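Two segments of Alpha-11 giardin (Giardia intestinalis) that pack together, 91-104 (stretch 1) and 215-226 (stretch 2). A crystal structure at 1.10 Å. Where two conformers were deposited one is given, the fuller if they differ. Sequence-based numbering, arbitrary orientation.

Stretch 1, residues 91-104: VNDFRAIHDVVLIA
Stretch 2, residues 215-226: DKENARGLCIAH

Helices 94-102 and 216-226 run nearly parallel (8°, axes 9.8 Å apart), with Arg95 beside Glu217, His98 beside Gly221 and Leu102 beside Ala225 (CA-CA 6.0, 6.1 and 5.8 Å). Both begin with an aspartate cap, chi1 t: Asp93 OD1 accepts weakly from Ala96 N (3.2 Å), Asp215 OD2 from Asn218 N (3.0 Å). Glu217 (chi1 m, chi2 t, chi3 -46°) reaches the first turn of the other helix, where OE2 accepts two weak bonds from amides lacking i-4 partners, Phe94 N (2.9 Å) and Arg95 N (3.4 Å). The Arg95 guanidinium lies with one face over Glu217 CG. Arg220, extended (t, t, t, chi4 -81°), forms the buried salt bridge: its NH2 donates to Asp99 OD1 at 2.7 Å and weakly to Asp99 OD2 at 3.2 Å. Its NH1 donates weakly to Asp99 OD1 and to Arg95 O, both 3.2 Å, and also to water 1 (3.0 Å). That water donates to Glu217 O (3.1 Å) and hydrogen-bonds His98 ND1 (2.8 Å); His98 NE2 is satisfied elsewhere in the structure. Gly221 makes room for the imidazole, its CA 3.4 Å from His98 ND1, where a CB would clash. Beyond, the contact turns apolar: Ile224 CG2 meets Leu102 CB (3.8 Å) and Ile103 CG1 (3.7 Å), while Leu102 CD1 lies 4.2 Å from Ala225 CB.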

# COMPACT_ATOMS: atom_id res chain seq x y z
N VAL A 91 -11.39 -8.81 12.00
CA VAL A 91 -11.02 -7.54 12.66
C VAL A 91 -10.40 -6.64 11.58
O VAL A 91 -9.54 -7.08 10.80
CB VAL A 91 -10.07 -7.75 13.83
CG1 VAL A 91 -9.67 -6.43 14.45
CG2 VAL A 91 -10.69 -8.67 14.89
N ASN A 92 -10.82 -5.38 11.52
CA ASN A 92 -10.30 -4.48 10.48
C ASN A 92 -8.79 -4.38 10.51
O ASN A 92 -8.19 -4.06 11.54
CB ASN A 92 -10.91 -3.09 10.58
CG ASN A 92 -12.37 -3.08 10.22
OD1 ASN A 92 -12.85 -3.87 9.40
ND2 ASN A 92 -13.11 -2.16 10.83
N ASP A 93 -8.18 -4.65 9.36
CA ASP A 93 -6.73 -4.47 9.19
C ASP A 93 -6.55 -3.07 8.63
O ASP A 93 -6.63 -2.82 7.40
CB ASP A 93 -6.18 -5.50 8.22
CG ASP A 93 -4.69 -5.34 7.96
OD1 ASP A 93 -4.12 -4.34 8.43
OD2 ASP A 93 -4.09 -6.20 7.29
N PHE A 94 -6.37 -2.10 9.53
CA PHE A 94 -6.21 -0.73 9.09
C PHE A 94 -4.97 -0.55 8.22
O PHE A 94 -4.96 0.34 7.36
CB PHE A 94 -6.16 0.24 10.27
CG PHE A 94 -7.50 0.50 10.88
CD1 PHE A 94 -7.75 0.14 12.19
CD2 PHE A 94 -8.52 1.10 10.15
CE1 PHE A 94 -8.99 0.40 12.79
CE2 PHE A 94 -9.78 1.35 10.74
CZ PHE A 94 -10.00 1.00 12.06
N ARG A 95 -3.92 -1.33 8.45
CA ARG A 95 -2.73 -1.13 7.63
C ARG A 95 -3.09 -1.31 6.14
O ARG A 95 -2.68 -0.53 5.29
CB ARG A 95 -1.61 -2.09 8.01
CG ARG A 95 -1.02 -1.85 9.37
CD ARG A 95 0.19 -2.73 9.58
NE ARG A 95 0.90 -2.40 10.80
CZ ARG A 95 0.54 -2.79 12.02
NH1 ARG A 95 -0.53 -3.57 12.20
NH2 ARG A 95 1.25 -2.42 13.09
N ALA A 96 -3.86 -2.37 5.86
CA ALA A 96 -4.23 -2.70 4.49
C ALA A 96 -5.23 -1.68 3.92
O ALA A 96 -5.12 -1.26 2.76
CB ALA A 96 -4.81 -4.10 4.40
N ILE A 97 -6.23 -1.28 4.72
CA ILE A 97 -7.18 -0.27 4.24
C ILE A 97 -6.46 1.04 3.93
O ILE A 97 -6.69 1.67 2.89
CB ILE A 97 -8.33 -0.03 5.27
CG1 ILE A 97 -9.07 -1.35 5.57
CG2 ILE A 97 -9.28 1.02 4.72
CD1 ILE A 97 -9.93 -1.29 6.84
N HIS A 98 -5.57 1.45 4.83
CA HIS A 98 -4.82 2.67 4.65
C HIS A 98 -3.99 2.64 3.38
O HIS A 98 -3.94 3.61 2.62
CB HIS A 98 -3.90 2.91 5.85
CG HIS A 98 -4.62 3.35 7.07
ND1 HIS A 98 -4.02 3.34 8.31
CD2 HIS A 98 -5.89 3.78 7.27
CE1 HIS A 98 -4.89 3.75 9.21
NE2 HIS A 98 -6.03 4.05 8.60
N ASP A 99 -3.30 1.52 3.15
CA ASP A 99 -2.48 1.42 1.93
C ASP A 99 -3.33 1.73 0.69
O ASP A 99 -2.93 2.46 -0.24
CB ASP A 99 -1.87 0.01 1.78
CG ASP A 99 -0.80 -0.30 2.80
OD1 ASP A 99 -0.35 0.62 3.50
OD2 ASP A 99 -0.38 -1.47 2.93
N VAL A 100 -4.53 1.16 0.67
CA VAL A 100 -5.42 1.33 -0.45
C VAL A 100 -5.99 2.73 -0.61
O VAL A 100 -6.01 3.24 -1.72
CB VAL A 100 -6.56 0.29 -0.42
CG1 VAL A 100 -7.65 0.63 -1.44
CG2 VAL A 100 -5.99 -1.09 -0.67
N VAL A 101 -6.51 3.31 0.48
CA VAL A 101 -7.23 4.57 0.36
C VAL A 101 -6.37 5.80 0.55
O VAL A 101 -6.75 6.88 0.07
CB VAL A 101 -8.50 4.65 1.27
CG1 VAL A 101 -9.42 3.43 1.01
CG2 VAL A 101 -8.17 4.79 2.75
N LEU A 102 -5.23 5.67 1.24
CA LEU A 102 -4.36 6.82 1.44
C LEU A 102 -3.41 7.03 0.26
O LEU A 102 -3.04 8.16 -0.04
CB LEU A 102 -3.58 6.69 2.75
CG LEU A 102 -4.42 6.60 4.04
CD1 LEU A 102 -3.51 6.58 5.22
CD2 LEU A 102 -5.41 7.75 4.18
N ILE A 103 -3.02 5.96 -0.41
CA ILE A 103 -2.09 6.07 -1.51
C ILE A 103 -2.88 6.00 -2.81
O ILE A 103 -2.89 4.98 -3.52
CB ILE A 103 -0.96 5.02 -1.43
CG1 ILE A 103 -0.33 5.06 -0.02
CG2 ILE A 103 0.10 5.31 -2.47
CD1 ILE A 103 0.77 4.05 0.16
N ALA A 104 -3.57 7.10 -3.10
CA ALA A 104 -4.58 7.09 -4.16
C ALA A 104 -4.90 8.50 -4.59
O ALA A 104 -5.15 9.36 -3.75
CB ALA A 104 -5.86 6.41 -3.68
N ASP A 215 -0.10 3.36 19.35
CA ASP A 215 -0.72 2.33 18.51
C ASP A 215 -0.08 2.42 17.12
O ASP A 215 -0.12 3.46 16.49
CB ASP A 215 -2.23 2.52 18.44
CG ASP A 215 -2.90 1.50 17.55
OD1 ASP A 215 -3.33 0.46 18.06
OD2 ASP A 215 -3.00 1.75 16.35
N LYS A 216 0.50 1.31 16.68
CA LYS A 216 1.30 1.29 15.48
C LYS A 216 0.50 1.55 14.21
O LYS A 216 0.99 2.20 13.29
CB LYS A 216 2.02 -0.06 15.39
CG LYS A 216 3.07 -0.30 16.47
CD LYS A 216 3.73 -1.66 16.29
CE LYS A 216 4.96 -1.86 17.18
NZ LYS A 216 4.62 -2.26 18.57
N GLU A 217 -0.74 1.06 14.16
CA GLU A 217 -1.60 1.28 13.03
C GLU A 217 -1.90 2.73 12.88
O GLU A 217 -1.90 3.26 11.76
CB GLU A 217 -2.92 0.52 13.18
CG GLU A 217 -2.83 -0.90 12.76
CD GLU A 217 -4.16 -1.59 12.71
OE1 GLU A 217 -4.95 -1.43 13.66
OE2 GLU A 217 -4.41 -2.28 11.71
N ASN A 218 -2.20 3.40 14.00
CA ASN A 218 -2.47 4.84 14.01
C ASN A 218 -1.26 5.61 13.47
O ASN A 218 -1.37 6.41 12.54
CB ASN A 218 -2.81 5.38 15.41
CG ASN A 218 -4.27 5.13 15.85
OD1 ASN A 218 -5.18 5.03 15.03
ND2 ASN A 218 -4.48 5.06 17.16
N ALA A 219 -0.10 5.38 14.09
CA ALA A 219 1.12 6.13 13.72
C ALA A 219 1.45 5.92 12.25
O ALA A 219 1.76 6.86 11.53
CB ALA A 219 2.30 5.71 14.60
N ARG A 220 1.40 4.67 11.83
CA ARG A 220 1.74 4.33 10.46
C ARG A 220 0.80 5.01 9.48
O ARG A 220 1.23 5.56 8.45
CB ARG A 220 1.69 2.81 10.28
CG ARG A 220 1.94 2.30 8.87
CD ARG A 220 1.62 0.84 8.85
NE ARG A 220 1.84 0.15 7.57
CZ ARG A 220 0.98 0.18 6.56
NH1 ARG A 220 -0.18 0.86 6.64
NH2 ARG A 220 1.24 -0.47 5.44
N GLY A 221 -0.50 4.97 9.77
CA GLY A 221 -1.46 5.56 8.83
C GLY A 221 -1.29 7.07 8.68
O GLY A 221 -1.36 7.63 7.58
N LEU A 222 -1.09 7.75 9.82
CA LEU A 222 -0.86 9.18 9.76
C LEU A 222 0.41 9.50 9.00
O LEU A 222 0.46 10.44 8.24
CB LEU A 222 -0.78 9.78 11.18
CG LEU A 222 -2.12 9.91 11.88
CD1 LEU A 222 -1.88 10.16 13.34
CD2 LEU A 222 -2.96 11.07 11.26
N CYS A 223 1.47 8.71 9.21
CA CYS A 223 2.70 8.96 8.46
C CYS A 223 2.51 8.73 6.96
O CYS A 223 3.13 9.41 6.16
CB CYS A 223 3.84 8.09 8.98
SG CYS A 223 4.51 8.60 10.56
N ILE A 224 1.71 7.74 6.58
CA ILE A 224 1.46 7.49 5.17
C ILE A 224 0.75 8.70 4.54
O ILE A 224 1.09 9.17 3.43
CB ILE A 224 0.68 6.18 4.95
CG1 ILE A 224 1.60 4.99 5.21
CG2 ILE A 224 0.10 6.12 3.55
CD1 ILE A 224 0.89 3.66 5.29
N ALA A 225 -0.29 9.18 5.22
CA ALA A 225 -1.04 10.34 4.70
C ALA A 225 -0.15 11.58 4.59
O ALA A 225 -0.18 12.31 3.59
CB ALA A 225 -2.26 10.61 5.52
N HIS A 226 0.64 11.81 5.62
CA HIS A 226 1.65 12.88 5.64
C HIS A 226 2.60 12.77 4.46
O HIS A 226 2.77 13.70 3.69
CB HIS A 226 2.40 12.77 6.98
CG HIS A 226 3.75 13.41 6.98
ND1 HIS A 226 3.93 14.78 6.94
CD2 HIS A 226 4.98 12.85 6.99
CE1 HIS A 226 5.23 15.02 6.93
NE2 HIS A 226 5.88 13.88 6.96
O HOH W 1 -1.64 1.98 8.97